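PDB 3T6Q: CD180 antigen from Mus musculus, which may cooperate with MD-1 and TLR4 to mediate the innate immune response of B cells to bacterial lipopolysaccharide, leading to NF-kappa-B activation. Local coordinates for residues L38-F42 and F61-C67; C368-N374 and E394-C399; I517-S521 and L542-Q548. One frame throughout, in Å; residues are numbered along the deposited sequence.

Interaction 1 (L38-F42 and F61-C67); sequences LEFSF and FLDLTRC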
loop_
_atom_site.group_PDB
_atom_site.type_symbol
_atom_site.label_atom_id
_atom_site.label_comp_id
_atom_site.label_asym_id
_atom_site.label_seq_id
_atom_site.Cartn_x
_atom_site.Cartn_y
_atom_site.Cartn_z
ATOM N N LEU A 38 13.337 -11.999 21.420
ATOM C CA LEU A 38 14.038 -12.230 20.165
ATOM C C LEU A 38 13.793 -11.059 19.178
ATOM O O LEU A 38 12.659 -10.816 18.748
ATOM C CB LEU A 38 13.585 -13.561 19.533
ATOM C CG LEU A 38 14.489 -13.979 18.343
ATOM C CD1 LEU A 38 15.956 -14.027 18.742
ATOM C CD2 LEU A 38 14.058 -15.282 17.690
ATOM N N GLU A 39 14.868 -10.359 18.844
ATOM C CA GLU A 39 14.827 -9.227 17.889
ATOM C C GLU A 39 15.357 -9.808 16.613
ATOM O O GLU A 39 16.567 -10.037 16.463
ATOM C CB GLU A 39 15.751 -8.117 18.419
ATOM C CG GLU A 39 15.477 -7.859 19.900
ATOM C CD GLU A 39 16.341 -6.777 20.513
ATOM O OE1 GLU A 39 17.306 -6.329 19.868
ATOM O OE2 GLU A 39 16.051 -6.374 21.656
ATOM N N PHE A 40 14.455 -10.090 15.690
ATOM C CA PHE A 40 14.838 -10.806 14.492
ATOM C C PHE A 40 14.623 -9.960 13.216
ATOM O O PHE A 40 14.511 -10.519 12.122
ATOM C CB PHE A 40 14.018 -12.121 14.439
ATOM C CG PHE A 40 14.727 -13.272 13.736
ATOM C CD1 PHE A 40 14.353 -13.669 12.458
ATOM C CD2 PHE A 40 15.750 -13.955 14.369
ATOM C CE1 PHE A 40 15.010 -14.725 11.810
ATOM C CE2 PHE A 40 16.413 -15.012 13.743
ATOM C CZ PHE A 40 16.038 -15.397 12.456
ATOM N N SER A 41 14.549 -8.636 13.361
ATOM C CA SER A 41 14.234 -7.778 12.213
ATOM C C SER A 41 15.283 -7.860 11.119
ATOM O O SER A 41 16.457 -8.119 11.384
ATOM C CB SER A 41 14.043 -6.325 12.614
ATOM O OG SER A 41 15.190 -5.814 13.260
ATOM N N PHE A 42 14.832 -7.616 9.896
ATOM C CA PHE A 42 15.705 -7.498 8.724
ATOM C C PHE A 42 16.409 -8.810 8.379
ATOM O O PHE A 42 17.558 -8.804 7.936
ATOM C CB PHE A 42 16.712 -6.350 8.863
ATOM C CG PHE A 42 16.065 -4.972 8.986
ATOM C CD1 PHE A 42 15.945 -4.359 10.219
ATOM C CD2 PHE A 42 15.596 -4.297 7.855
ATOM C CE1 PHE A 42 15.368 -3.095 10.348
ATOM C CE2 PHE A 42 15.036 -3.021 7.970
ATOM C CZ PHE A 42 14.898 -2.434 9.214
ATOM N N PHE A 61 8.416 -11.750 23.627
ATOM C CA PHE A 61 8.589 -10.627 22.676
ATOM C C PHE A 61 9.229 -11.205 21.408
ATOM O O PHE A 61 10.309 -11.777 21.467
ATOM C CB PHE A 61 9.536 -9.540 23.282
ATOM C CG PHE A 61 9.802 -8.349 22.351
ATOM C CD1 PHE A 61 10.853 -8.385 21.428
ATOM C CD2 PHE A 61 8.975 -7.226 22.376
ATOM C CE1 PHE A 61 11.097 -7.320 20.572
ATOM C CE2 PHE A 61 9.203 -6.156 21.512
ATOM C CZ PHE A 61 10.264 -6.210 20.613
ATOM N N LEU A 62 8.596 -11.028 20.255
ATOM C CA LEU A 62 9.182 -11.493 18.996
ATOM C C LEU A 62 9.020 -10.396 17.923
ATOM O O LEU A 62 7.921 -10.031 17.577
ATOM C CB LEU A 62 8.455 -12.784 18.546
ATOM C CG LEU A 62 8.833 -13.396 17.174
ATOM C CD1 LEU A 62 10.302 -13.709 17.163
ATOM C CD2 LEU A 62 7.962 -14.609 16.886
ATOM N N ASP A 63 10.127 -9.897 17.404
ATOM C CA ASP A 63 10.086 -8.851 16.387
ATOM C C ASP A 63 10.583 -9.405 15.025
ATOM O O ASP A 63 11.780 -9.709 14.846
ATOM C CB ASP A 63 10.970 -7.701 16.867
ATOM C CG ASP A 63 10.923 -6.441 15.948
ATOM O OD1 ASP A 63 10.245 -6.431 14.895
ATOM O OD2 ASP A 63 11.594 -5.460 16.323
ATOM N N LEU A 64 9.650 -9.494 14.089
ATOM C CA LEU A 64 9.883 -9.950 12.718
ATOM C C LEU A 64 9.744 -8.763 11.679
ATOM O O LEU A 64 9.403 -8.970 10.519
ATOM C CB LEU A 64 8.876 -11.057 12.421
ATOM C CG LEU A 64 8.989 -12.301 13.346
ATOM C CD1 LEU A 64 7.742 -13.161 13.219
ATOM C CD2 LEU A 64 10.246 -13.088 13.074
ATOM N N THR A 65 10.020 -7.546 12.130
ATOM C CA THR A 65 9.987 -6.344 11.275
ATOM C C THR A 65 10.789 -6.547 9.995
ATOM O O THR A 65 11.948 -6.963 10.047
ATOM C CB THR A 65 10.582 -5.132 12.017
ATOM O OG1 THR A 65 9.706 -4.758 13.072
ATOM C CG2 THR A 65 10.802 -3.916 11.055
ATOM N N ARG A 66 10.149 -6.296 8.855
ATOM C CA ARG A 66 10.812 -6.323 7.560
ATOM C C ARG A 66 11.694 -7.596 7.357
ATOM O O ARG A 66 12.918 -7.505 7.106
ATOM C CB ARG A 66 11.584 -5.025 7.265
ATOM C CG ARG A 66 12.060 -4.965 5.792
ATOM C CD ARG A 66 12.410 -3.604 5.225
ATOM N NE ARG A 66 11.217 -2.778 5.089
ATOM C CZ ARG A 66 10.499 -2.640 3.984
ATOM N NH1 ARG A 66 9.441 -1.881 4.016
ATOM N NH2 ARG A 66 10.818 -3.283 2.867
ATOM N N CYS A 67 11.056 -8.759 7.483
ATOM C CA CYS A 67 11.731 -10.059 7.277
ATOM C C CYS A 67 11.373 -10.699 5.935
ATOM O O CYS A 67 11.594 -11.893 5.740
ATOM C CB CYS A 67 11.390 -11.041 8.426
ATOM S SG CYS A 67 12.465 -10.682 9.826
HETATM O O HOH W 1 14.766 -6.680 15.863
#
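Leu-38 and Leu-62 lie side by side and point the same way, as equivalent leucines of consecutive leucine-rich repeats do, with CB of Leu-38 resting 4.1 Å from CD1 of Leu-62. Both send CG trans to the backbone N (chi1 -169° and 175°), which lines the two side chains up in the interior of the solenoid. One step on, the bump is CD2 of Leu-64: it fits against Phe-40, touching CB at 4.1 Å and also reaching CD1 of the ring, while the ring itself leads off away from the 61-67 segment. The sulfur of Cys-67 fills the next hollow, with SG 3.1 Å from the carbonyl O of Phe-40. Cys-67 occupies the asparagine/cysteine position of the repeat consensus. Past the strands, CB of Ser-41 packs on CB of Thr-65 at 3.7 Å, and the Phe-42 ring rests obliquely on the aliphatic part of Arg-66, CE2 to CD at 3.8 Å.

The backbones zip in parallel: Leu-38 N donates to Phe-61 O at 3.0 Å in a nearly straight bond, and Asp-63 N returns one to Leu-38 O. Phe-40 N to Asp-63 O (2.8 Å) and Phe-42 N to Thr-65 O carry the pairing beyond the strands. Asp-63 OD1 folds back on Thr-65 N in an Asx turn and also accepts from Thr-65 OG1. Outside the two segments, the chain of another protein supplies a basic partner for Asp-63 OD2, a backbone acceptor for Arg-66 NE and a cation-pi contact to Phe-42.

Strand 37-39 is bordered on its other side by strand 16-18, and strand 61-63 is followed by strand 85-87: Leu-62 packs on Leu-86, Asp-63 and Thr-65 on Val-87, and Asn-91 ties Leu-64 O to Cys-67 N.

Interaction 2 (C368-N374 and E394-C399); sequences CNLQLRN and EAFKEC. With NAG (2-acetamido-2-deoxy-beta-D-glucopyranose), chain T.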
loop_
_atom_site.group_PDB
_atom_site.type_symbol
_atom_site.label_atom_id
_atom_site.label_comp_id
_atom_site.label_asym_id
_atom_site.label_seq_id
_atom_site.Cartn_x
_atom_site.Cartn_y
_atom_site.Cartn_z
ATOM N N CYS A 368 15.595 38.406 38.447
ATOM C CA CYS A 368 14.347 38.207 37.721
ATOM C C CYS A 368 13.131 38.740 38.485
ATOM O O CYS A 368 12.019 38.345 38.171
ATOM C CB CYS A 368 14.142 36.714 37.444
ATOM S SG CYS A 368 15.539 35.899 36.606
ATOM N N ASN A 369 13.340 39.604 39.494
ATOM C CA ASN A 369 12.238 40.183 40.259
ATOM C C ASN A 369 11.260 41.017 39.475
ATOM O O ASN A 369 10.055 40.903 39.689
ATOM C CB ASN A 369 12.786 40.996 41.436
ATOM C CG ASN A 369 13.644 40.134 42.326
ATOM O OD1 ASN A 369 13.172 39.059 42.772
ATOM N ND2 ASN A 369 14.914 40.533 42.533
ATOM N N LEU A 370 11.743 41.845 38.550
ATOM C CA LEU A 370 10.799 42.626 37.776
ATOM C C LEU A 370 9.998 41.720 36.825
ATOM O O LEU A 370 8.785 41.898 36.625
ATOM C CB LEU A 370 11.551 43.692 36.944
ATOM C CG LEU A 370 12.469 44.740 37.611
ATOM C CD1 LEU A 370 12.597 46.034 36.821
ATOM C CD2 LEU A 370 12.083 45.077 39.029
ATOM N N GLN A 371 10.708 40.790 36.180
ATOM C CA GLN A 371 10.116 39.935 35.145
ATOM C C GLN A 371 9.083 38.963 35.690
ATOM O O GLN A 371 8.052 38.714 35.052
ATOM C CB GLN A 371 11.225 39.175 34.393
ATOM C CG GLN A 371 12.197 40.114 33.645
ATOM C CD GLN A 371 13.350 40.637 34.503
ATOM O OE1 GLN A 371 13.362 40.477 35.720
ATOM N NE2 GLN A 371 14.327 41.273 33.857
ATOM N N LEU A 372 9.368 38.435 36.867
ATOM C CA LEU A 372 8.521 37.440 37.536
ATOM C C LEU A 372 7.704 38.043 38.698
ATOM O O LEU A 372 7.307 37.315 39.623
ATOM C CB LEU A 372 9.399 36.319 38.081
ATOM C CG LEU A 372 10.348 35.640 37.062
ATOM C CD1 LEU A 372 11.248 34.678 37.816
ATOM C CD2 LEU A 372 9.578 34.956 35.956
ATOM N N ARG A 373 7.503 39.360 38.658
ATOM C CA ARG A 373 6.760 40.078 39.716
ATOM C C ARG A 373 5.443 39.364 40.041
ATOM O O ARG A 373 4.671 39.029 39.137
ATOM C CB ARG A 373 6.483 41.526 39.279
ATOM C CG ARG A 373 5.729 42.380 40.294
ATOM C CD ARG A 373 5.559 43.813 39.788
ATOM N NE ARG A 373 6.833 44.503 39.895
ATOM C CZ ARG A 373 7.075 45.700 39.356
ATOM N NH1 ARG A 373 8.270 46.259 39.505
ATOM N NH2 ARG A 373 6.109 46.345 38.689
ATOM N N ASN A 374 5.216 39.122 41.324
ATOM C CA ASN A 374 3.950 38.558 41.848
ATOM C C ASN A 374 3.760 37.059 41.618
ATOM O O ASN A 374 2.680 36.543 41.879
ATOM C CB ASN A 374 2.705 39.326 41.316
ATOM C CG ASN A 374 1.575 39.390 42.347
ATOM O OD1 ASN A 374 1.836 39.440 43.536
ATOM N ND2 ASN A 374 0.335 39.368 41.895
ATOM N N GLU A 394 19.567 38.082 45.837
ATOM C CA GLU A 394 18.121 37.824 45.940
ATOM C C GLU A 394 17.363 38.112 44.635
ATOM O O GLU A 394 16.380 38.860 44.595
ATOM C CB GLU A 394 17.490 38.557 47.115
ATOM C CG GLU A 394 16.332 37.752 47.671
ATOM C CD GLU A 394 15.692 38.424 48.865
ATOM O OE1 GLU A 394 14.921 37.746 49.580
ATOM O OE2 GLU A 394 15.954 39.629 49.061
ATOM N N ALA A 395 17.867 37.484 43.580
ATOM C CA ALA A 395 17.350 37.622 42.241
ATOM C C ALA A 395 15.971 36.965 42.056
ATOM O O ALA A 395 15.322 37.206 41.056
ATOM C CB ALA A 395 18.380 37.051 41.257
ATOM N N PHE A 396 15.522 36.154 43.030
ATOM C CA PHE A 396 14.307 35.380 42.912
ATOM C C PHE A 396 13.391 35.644 44.124
ATOM O O PHE A 396 12.630 34.782 44.538
ATOM C CB PHE A 396 14.645 33.887 42.694
ATOM C CG PHE A 396 15.441 33.633 41.417
ATOM C CD1 PHE A 396 14.784 33.492 40.190
ATOM C CD2 PHE A 396 16.839 33.593 41.437
ATOM C CE1 PHE A 396 15.516 33.288 39.006
ATOM C CE2 PHE A 396 17.568 33.402 40.278
ATOM C CZ PHE A 396 16.914 33.244 39.047
ATOM N N LYS A 397 13.446 36.873 44.638
ATOM C CA LYS A 397 12.639 37.274 45.796
ATOM C C LYS A 397 11.155 37.136 45.473
ATOM O O LYS A 397 10.379 36.761 46.339
ATOM C CB LYS A 397 12.957 38.717 46.192
ATOM C CG LYS A 397 12.270 39.106 47.499
ATOM C CD LYS A 397 12.393 40.590 47.799
ATOM C CE LYS A 397 11.225 41.328 47.165
ATOM N NZ LYS A 397 10.970 42.633 47.825
ATOM N N GLU A 398 10.770 37.411 44.224
ATOM C CA GLU A 398 9.375 37.229 43.781
ATOM C C GLU A 398 8.847 35.787 43.745
ATOM O O GLU A 398 7.623 35.593 43.723
ATOM C CB GLU A 398 9.127 37.916 42.423
ATOM C CG GLU A 398 9.226 39.441 42.471
ATOM C CD GLU A 398 8.172 40.109 43.378
ATOM O OE1 GLU A 398 8.559 40.922 44.234
ATOM O OE2 GLU A 398 6.955 39.835 43.239
ATOM N N CYS A 399 9.746 34.790 43.799
ATOM C CA CYS A 399 9.362 33.379 43.803
ATOM C C CYS A 399 10.028 32.581 44.884
ATOM O O CYS A 399 10.793 31.647 44.583
ATOM C CB CYS A 399 9.701 32.691 42.492
ATOM S SG CYS A 399 9.193 33.662 41.079
HETATM C C1 NAG T . -0.765 39.464 42.847
HETATM C C2 NAG T . -1.979 40.090 42.148
HETATM C C3 NAG T . -3.163 40.248 43.106
HETATM C C4 NAG T . -3.424 38.955 43.893
HETATM C C5 NAG T . -2.146 38.401 44.545
HETATM C C6 NAG T . -2.393 36.993 45.098
HETATM C C7 NAG T . -1.970 41.816 40.393
HETATM C C8 NAG T . -1.554 43.199 40.025
HETATM N N2 NAG T . -1.630 41.413 41.628
HETATM O O3 NAG T . -4.292 40.569 42.308
HETATM O O4 NAG T . -4.476 39.112 44.851
HETATM O O5 NAG T . -1.089 38.284 43.578
HETATM O O6 NAG T . -1.149 36.546 45.617
HETATM O O7 NAG T . -2.587 41.121 39.581
#
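The side-chain amide of Asn-369 reaches across to three backbone groups of 394-399. Its ND2 donates to Glu-394 O at 3.0 Å, with that oxygen close to the amide plane. Its OD1 accepts from Glu-398 N at 3.3 Å, tilted out of the carbonyl plane, and weakly from Lys-397 N. With both ends engaged, the rotation of the amide is fixed. A second grip runs the other way: Glu-398 curls at chi2 (-63°), carrying its CG past Asn-369 O and its OE2 to Asn-374 N, a bond of 2.7 Å at 170° that meets the anti side of the carboxylate. The backbone adds Cys-368 N to Ala-395 O, 2.9 Å, on a lone pair of the carbonyl.

Beside these polar links, Cys-368 SG sits obliquely by the Phe-396 ring, 3.5 Å from CE1, and Leu-372 CD1 comes to the edge of the same ring, 4.4 Å from CD1.

What positions these groups is local folding. Type I turns span Leu-370 to Arg-373 and Phe-396 to Cys-399; the second presents the N-H groups that Asn-369 accepts. Cys-368 follows a cis peptide and forms a disulfide with its chain neighbour Cys-367. Asn-374 carries an N-linked sugar on ND2; the same nitrogen also donates to Glu-347 O.

Both segments lie in loops following the strands of leucine-rich repeats 12 and 13, one between strands 354-356 and 380-382, the other between 389-391 and 404-406. Leu-372 and Phe-396 both rest on Leu-381 of strand 380-382, and Glu-394 and Ala-395 continue the stacking through backbone bonds to Ser-419 and Pro-420.

Interaction 3 (I517-S521 and L542-Q548); sequences IEALS and LLPILSQ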
loop_
_atom_site.group_PDB
_atom_site.type_symbol
_atom_site.label_atom_id
_atom_site.label_comp_id
_atom_site.label_asym_id
_atom_site.label_seq_id
_atom_site.Cartn_x
_atom_site.Cartn_y
_atom_site.Cartn_z
ATOM N N ILE A 517 40.903 11.940 45.014
ATOM C CA ILE A 517 40.124 10.970 45.801
ATOM C C ILE A 517 40.069 11.367 47.298
ATOM O O ILE A 517 39.058 11.114 47.977
ATOM C CB ILE A 517 40.662 9.525 45.560
ATOM C CG1 ILE A 517 40.381 9.118 44.099
ATOM C CG2 ILE A 517 40.096 8.533 46.608
ATOM C CD1 ILE A 517 41.138 7.907 43.570
ATOM N N GLU A 518 41.114 12.035 47.781
ATOM C CA GLU A 518 41.169 12.545 49.179
ATOM C C GLU A 518 40.061 13.540 49.569
ATOM O O GLU A 518 39.777 13.732 50.753
ATOM C CB GLU A 518 42.544 13.164 49.482
ATOM C CG GLU A 518 42.844 13.338 50.967
ATOM C CD GLU A 518 42.958 12.032 51.745
ATOM O OE1 GLU A 518 42.658 12.050 52.956
ATOM O OE2 GLU A 518 43.371 10.995 51.177
ATOM N N ALA A 519 39.456 14.178 48.574
ATOM C CA ALA A 519 38.343 15.102 48.784
ATOM C C ALA A 519 37.033 14.376 49.153
ATOM O O ALA A 519 36.106 15.021 49.636
ATOM C CB ALA A 519 38.134 15.932 47.514
ATOM N N LEU A 520 36.969 13.057 48.913
ATOM C CA LEU A 520 35.809 12.215 49.239
ATOM C C LEU A 520 36.029 11.388 50.506
ATOM O O LEU A 520 35.256 10.472 50.772
ATOM C CB LEU A 520 35.475 11.285 48.059
ATOM C CG LEU A 520 35.410 12.207 46.828
ATOM C CD1 LEU A 520 36.028 11.698 45.549
ATOM C CD2 LEU A 520 34.028 12.831 46.700
ATOM N N SER A 521 37.087 11.695 51.268
ATOM C CA SER A 521 37.496 10.834 52.378
ATOM C C SER A 521 36.440 10.670 53.478
ATOM O O SER A 521 36.360 9.615 54.078
ATOM C CB SER A 521 38.815 11.291 53.013
ATOM O OG SER A 521 38.641 12.517 53.716
ATOM N N LEU A 542 44.951 5.750 49.597
ATOM C CA LEU A 542 43.663 6.132 49.002
ATOM C C LEU A 542 42.661 4.962 48.885
ATOM O O LEU A 542 41.465 5.173 48.667
ATOM C CB LEU A 542 43.879 6.754 47.611
ATOM C CG LEU A 542 44.819 7.947 47.548
ATOM C CD1 LEU A 542 45.093 8.241 46.089
ATOM C CD2 LEU A 542 44.187 9.131 48.262
ATOM N N LEU A 543 43.145 3.734 49.024
ATOM C CA LEU A 543 42.294 2.564 48.802
ATOM C C LEU A 543 41.176 2.438 49.849
ATOM O O LEU A 543 40.064 2.019 49.501
ATOM C CB LEU A 543 43.124 1.276 48.705
ATOM C CG LEU A 543 44.139 1.303 47.549
ATOM C CD1 LEU A 543 45.025 0.037 47.638
ATOM C CD2 LEU A 543 43.404 1.366 46.213
ATOM N N PRO A 544 41.452 2.814 51.115
ATOM C CA PRO A 544 40.321 2.734 52.045
ATOM C C PRO A 544 39.193 3.691 51.650
ATOM O O PRO A 544 38.014 3.409 51.935
ATOM C CB PRO A 544 40.936 3.114 53.393
ATOM C CG PRO A 544 42.395 2.827 53.250
ATOM C CD PRO A 544 42.713 3.135 51.810
ATOM N N ILE A 545 39.541 4.802 51.002
ATOM C CA ILE A 545 38.517 5.767 50.591
ATOM C C ILE A 545 37.635 5.129 49.519
ATOM O O ILE A 545 36.413 5.207 49.602
ATOM C CB ILE A 545 39.105 7.114 50.122
ATOM C CG1 ILE A 545 39.838 7.774 51.305
ATOM C CG2 ILE A 545 37.986 8.022 49.550
ATOM C CD1 ILE A 545 40.779 8.892 50.922
ATOM N N LEU A 546 38.259 4.519 48.509
ATOM C CA LEU A 546 37.551 3.721 47.502
ATOM C C LEU A 546 36.671 2.591 48.080
ATOM O O LEU A 546 35.542 2.400 47.619
ATOM C CB LEU A 546 38.562 3.147 46.512
ATOM C CG LEU A 546 39.260 4.239 45.680
ATOM C CD1 LEU A 546 40.095 3.585 44.594
ATOM C CD2 LEU A 546 38.220 5.164 45.043
ATOM N N SER A 547 37.195 1.865 49.080
ATOM C CA SER A 547 36.458 0.761 49.718
ATOM C C SER A 547 35.154 1.201 50.370
ATOM O O SER A 547 34.192 0.443 50.366
ATOM C CB SER A 547 37.342 0.084 50.779
ATOM O OG SER A 547 38.298 -0.721 50.124
ATOM N N GLN A 548 35.154 2.405 50.941
ATOM C CA GLN A 548 33.975 3.023 51.572
ATOM C C GLN A 548 32.801 3.270 50.628
ATOM O O GLN A 548 31.672 3.398 51.096
ATOM C CB GLN A 548 34.334 4.386 52.146
ATOM C CG GLN A 548 35.192 4.349 53.384
ATOM C CD GLN A 548 35.799 5.691 53.713
ATOM O OE1 GLN A 548 35.313 6.756 53.298
ATOM N NE2 GLN A 548 36.873 5.655 54.478
#
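The carbonyl O of Leu-542, which CG2 of Ile-517 approaches from the other segment, is gripped by two N-H groups of its own segment. Ile-545 N makes a weak bond to it at 3.0 Å, and Leu-546 N bonds to it at 3.3 Å. These bonds keep 542-546 wound, in the stretch that carries helix 543-547, which belongs to the return side of a leucine-rich repeat and packs against the 3-10 turn at 517-519 in the repeat before it. The turn is closed in its own way, by Leu-520 N bonding to Ile-517 O.

No clear hydrogen bond crosses between the segments; the contact is hydrocarbon packing. Ile-517 carries most of one side. Its CG2, trans to the backbone N (chi1 -67°, measured to CG1), packs among Leu-542, Ile-545 and Leu-546, where it comes 3.7 Å from CG2 of Ile-545 and 4.2 Å from CD2 of Leu-546. The two isoleucine side chains meet at a slant.

Ile-545 answers with both branches. Its CG2 presses against Ile-517 and comes 3.6 Å from that residue's carbonyl O, with CB of Leu-520 a little farther off. The other branch, CG1 extended to CD1, heads out toward Ser-521 and Glu-518. The Glu-518 side chain crosses that of Ile-545 at about a right angle, but it was modelled in two conformers, and the approach of its oxygen is doubtful.

Outward from here the helix meets the C-terminal cap region: Leu-543 packs on Tyr-567, Phe-568 and Trp-571 of helix 566-574, Leu-546 also touches Trp-571, and Ser-547 OG accepts from Trp-571 NE1. On the side facing the 3-10 turn, the branch of Ile-545 ends with CD1 set 3.7 Å from CB of Ser-521.

In the fold
All three contacts join one repeat to the next, but at different places on the solenoid, with centres 42 to 55 Å apart and none touching another. Interaction 1 pairs parallel strands near the N-terminal end; it is buried, runs on backbone hydrogen bonds beside an apolar interior, and alone reaches another protein chain. Interaction 2 joins return loops on the far side of the chain's centre. Partly buried and carrying a sugar, it relies mostly on side chains bonded to backbone groups. Interaction 3, toward the C-terminal end, is buried too, yet it sets a short helix against a 3-10 turn with aliphatic packing and no clear hydrogen bond across.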